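Local coordinates for ATP-dependent 6-phosphofructokinase isozyme 2 (Escherichia coli, PDB 3N1C), which catalyses the ATP-dependent phosphorylation of D-fructose 6-phosphate to fructose 1,6-bisphosphate, the first committing step of glycolysis, at residues Arg162-Ser167 against Ile181-Pro186. Residues are numbered along the deposited sequence; the frame is centred on the assembly and turned at random.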
ATOM      1  N   ARG A 162     -26.400  11.235 -34.844  1.00 23.06           N
ATOM      2  CA  ARG A 162     -26.001   9.896 -34.430  1.00 20.91           C
ATOM      3  C   ARG A 162     -25.163   9.951 -33.154  1.00 22.60           C
ATOM      4  O   ARG A 162     -24.064  10.504 -33.150  1.00 19.13           O
ATOM      5  CB  ARG A 162     -25.234   9.224 -35.570  1.00 24.70           C
ATOM      6  CG  ARG A 162     -25.979   9.280 -36.907  1.00 28.51           C
ATOM      7  CD  ARG A 162     -25.122   8.762 -38.050  1.00 20.05           C
ATOM      8  NE  ARG A 162     -24.680   7.395 -37.807  1.00 28.42           N
ATOM      9  CZ  ARG A 162     -23.803   6.746 -38.566  1.00 31.63           C
ATOM     10  NH1 ARG A 162     -23.266   7.344 -39.623  1.00 20.29           N
ATOM     11  NH2 ARG A 162     -23.463   5.499 -38.265  1.00 23.66           N
ATOM     12  N   CYS A 163     -25.683   9.373 -32.072  1.00 17.23           N
ATOM     13  CA  CYS A 163     -25.085   9.556 -30.744  1.00 18.31           C
ATOM     14  C   CYS A 163     -24.249   8.377 -30.252  1.00 21.47           C
ATOM     15  O   CYS A 163     -24.706   7.234 -30.236  1.00 22.46           O
ATOM     16  CB  CYS A 163     -26.163   9.881 -29.713  1.00 18.22           C
ATOM     17  SG  CYS A 163     -27.128  11.361 -30.109  1.00 21.07           S
ATOM     18  N   ILE A 164     -23.015   8.679 -29.866  1.00 21.03           N
ATOM     19  CA  ILE A 164     -22.138   7.729 -29.194  1.00 17.17           C
ATOM     20  C   ILE A 164     -21.981   8.195 -27.752  1.00 17.60           C
ATOM     21  O   ILE A 164     -21.769   9.378 -27.501  1.00 19.83           O
ATOM     22  CB  ILE A 164     -20.754   7.686 -29.850  1.00 11.97           C
ATOM     23  CG1 ILE A 164     -20.842   7.092 -31.259  1.00 20.01           C
ATOM     24  CG2 ILE A 164     -19.790   6.874 -28.999  1.00 14.59           C
ATOM     25  CD1 ILE A 164     -19.515   7.125 -32.024  1.00 18.92           C
ATOM     26  N   VAL A 165     -22.095   7.273 -26.805  1.00 14.67           N
ATOM     27  CA  VAL A 165     -22.032   7.636 -25.397  1.00 16.55           C
ATOM     28  C   VAL A 165     -20.978   6.829 -24.660  1.00 20.75           C
ATOM     29  O   VAL A 165     -21.036   5.600 -24.623  1.00 22.28           O
ATOM     30  CB  VAL A 165     -23.384   7.425 -24.695  1.00 17.70           C
ATOM     31  CG1 VAL A 165     -23.299   7.883 -23.243  1.00 18.01           C
ATOM     32  CG2 VAL A 165     -24.483   8.178 -25.425  1.00 17.19           C
ATOM     33  N   ASP A 166     -20.011   7.532 -24.081  1.00 20.34           N
ATOM     34  CA  ASP A 166     -19.048   6.907 -23.191  1.00 19.48           C
ATOM     35  C   ASP A 166     -19.165   7.562 -21.822  1.00 21.39           C
ATOM     36  O   ASP A 166     -18.730   8.690 -21.620  1.00 25.98           O
ATOM     37  CB  ASP A 166     -17.629   7.044 -23.735  1.00 20.51           C
ATOM     38  CG  ASP A 166     -16.616   6.235 -22.941  1.00 24.37           C
ATOM     39  OD1 ASP A 166     -15.454   6.676 -22.846  1.00 24.76           O
ATOM     40  OD2 ASP A 166     -16.983   5.160 -22.415  1.00 27.49           O
ATOM     41  N   SER A 167     -19.744   6.863 -20.889  1.00 27.79           N
ATOM     42  CA  SER A 167     -19.945   7.334 -19.545  1.00 35.94           C
ATOM     43  C   SER A 167     -20.025   6.059 -18.742  1.00 48.44           C
ATOM     44  O   SER A 167     -19.853   4.999 -19.249  1.00 48.25           O
ATOM     45  CB  SER A 167     -21.216   8.180 -19.407  1.00 42.06           C
ATOM     46  OG  SER A 167     -21.184   9.097 -18.319  1.00 45.25           O
ATOM     47  N   ILE A 181     -28.458   3.881 -29.492  1.00 24.07           N
ATOM     48  CA  ILE A 181     -27.125   4.451 -29.326  1.00 20.23           C
ATOM     49  C   ILE A 181     -26.199   3.798 -30.343  1.00 22.73           C
ATOM     50  O   ILE A 181     -26.140   2.571 -30.441  1.00 20.73           O
ATOM     51  CB  ILE A 181     -26.593   4.253 -27.898  1.00 21.53           C
ATOM     52  CG1 ILE A 181     -27.640   4.722 -26.888  1.00 22.44           C
ATOM     53  CG2 ILE A 181     -25.277   5.011 -27.696  1.00 14.96           C
ATOM     54  CD1 ILE A 181     -28.019   6.186 -27.042  1.00 23.17           C
ATOM     55  N   GLU A 182     -25.500   4.622 -31.116  1.00 22.37           N
ATOM     56  CA  GLU A 182     -24.660   4.128 -32.202  1.00 11.48           C
ATOM     57  C   GLU A 182     -23.559   3.198 -31.701  1.00 15.92           C
ATOM     58  O   GLU A 182     -23.244   2.195 -32.341  1.00 20.57           O
ATOM     59  CB  GLU A 182     -24.041   5.297 -32.971  1.00 18.49           C
ATOM     60  CG  GLU A 182     -25.036   6.106 -33.790  1.00 23.96           C
ATOM     61  CD  GLU A 182     -25.346   5.467 -35.135  1.00 28.55           C
ATOM     62  OE1 GLU A 182     -26.385   5.817 -35.738  1.00 30.94           O
ATOM     63  OE2 GLU A 182     -24.548   4.621 -35.595  1.00 25.33           O
ATOM     64  N   LEU A 183     -22.973   3.535 -30.560  1.00 18.79           N
ATOM     65  CA  LEU A 183     -21.817   2.807 -30.051  1.00 17.04           C
ATOM     66  C   LEU A 183     -21.716   3.038 -28.554  1.00 19.85           C
ATOM     67  O   LEU A 183     -21.877   4.165 -28.089  1.00 20.74           O
ATOM     68  CB  LEU A 183     -20.545   3.341 -30.713  1.00 17.96           C
ATOM     69  CG  LEU A 183     -19.301   2.471 -30.942  1.00 28.51           C
ATOM     70  CD1 LEU A 183     -18.049   3.336 -30.884  1.00 27.86           C
ATOM     71  CD2 LEU A 183     -19.195   1.315 -29.971  1.00 25.71           C
ATOM     72  N   VAL A 184     -21.471   1.975 -27.795  1.00 22.23           N
ATOM     73  CA  VAL A 184     -21.050   2.122 -26.404  1.00 19.42           C
ATOM     74  C   VAL A 184     -19.824   1.251 -26.140  1.00 21.77           C
ATOM     75  O   VAL A 184     -19.609   0.250 -26.822  1.00 20.96           O
ATOM     76  CB  VAL A 184     -22.169   1.782 -25.409  1.00 20.75           C
ATOM     77  CG1 VAL A 184     -23.335   2.746 -25.588  1.00 20.43           C
ATOM     78  CG2 VAL A 184     -22.624   0.340 -25.578  1.00 19.55           C
ATOM     79  N   LYS A 185     -19.015   1.645 -25.160  1.00 18.49           N
ATOM     80  CA  LYS A 185     -17.764   0.949 -24.876  1.00 19.71           C
ATOM     81  C   LYS A 185     -17.606   0.649 -23.387  1.00 20.88           C
ATOM     82  O   LYS A 185     -16.777   1.254 -22.711  1.00 19.96           O
ATOM     83  CB  LYS A 185     -16.563   1.766 -25.381  1.00 16.80           C
ATOM     84  CG  LYS A 185     -15.234   0.995 -25.365  1.00 12.93           C
ATOM     85  CD  LYS A 185     -14.016   1.926 -25.420  1.00 16.20           C
ATOM     86  CE  LYS A 185     -13.964   2.870 -24.211  1.00 20.77           C
ATOM     87  NZ  LYS A 185     -13.956   2.122 -22.926  1.00 20.76           N
ATOM     88  N   PRO A 186     -18.393  -0.302 -22.869  1.00 18.98           N
ATOM     89  CA  PRO A 186     -18.258  -0.658 -21.452  1.00 18.70           C
ATOM     90  C   PRO A 186     -17.042  -1.542 -21.220  1.00 25.52           C
ATOM     91  O   PRO A 186     -16.679  -2.321 -22.104  1.00 19.98           O
ATOM     92  CB  PRO A 186     -19.523  -1.480 -21.160  1.00 12.93           C
ATOM     93  CG  PRO A 186     -20.178  -1.749 -22.499  1.00 22.14           C
ATOM     94  CD  PRO A 186     -19.312  -1.195 -23.590  1.00 19.52           C
TER
HETATM   95  O   HOH W   1     -19.389   3.601 -23.382  1.00 31.82           O
HETATM   96  O   HOH W   2     -13.489   5.283 -21.715  1.00 37.22           O
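E182 reaches across to strand 162-166 and meets R162 where the two strands of a beta-alpha-beta crossover begin; helix 169-178 carries the chain from that strand to the short strand 183-184, which follows it in the parallel sheet of this ribokinase-family fold and whose side chains touch strand 221-224 beyond. R162 presents NE and NH2 together, one to each carboxylate oxygen, NE of R162 to OE1 of E182 at 3.1 Å and NH2 of R162 to OE2 of E182 at 3.0 Å. Both oxygens lie close to the guanidinium plane, yet the two planes stand 69° apart, so the nitrogens approach from above the carboxylate. With chi1 at -69°, CG of E182 sits beside its own backbone N and 3.6 Å from R162 CB, and a bend at chi2 (-82°) turns the carboxylate towards the guanidinium. R220 forms a second salt bridge to OE2, so this buried acid is shared by two arginines. The backbone of E182 is held too: its N donates to C163 O at 2.9 Å.

Further along, I164 and L183 run alongside each other on the same face of the sheet, with CG1 of I164 3.8 Å from CB of L183; I164 also packs on T263 and L266 of helix 254-267. V165 packs through CG2 against CG2 of I181, and its N makes a weak bond to L183 O. Towards the ends of the strands one water links the two segments at K185, which with P186 helps bind an ATP shared with the dimer partner. That water accepts from K185 N at 2.7 Å and donates to both V165 O and D166 OD2.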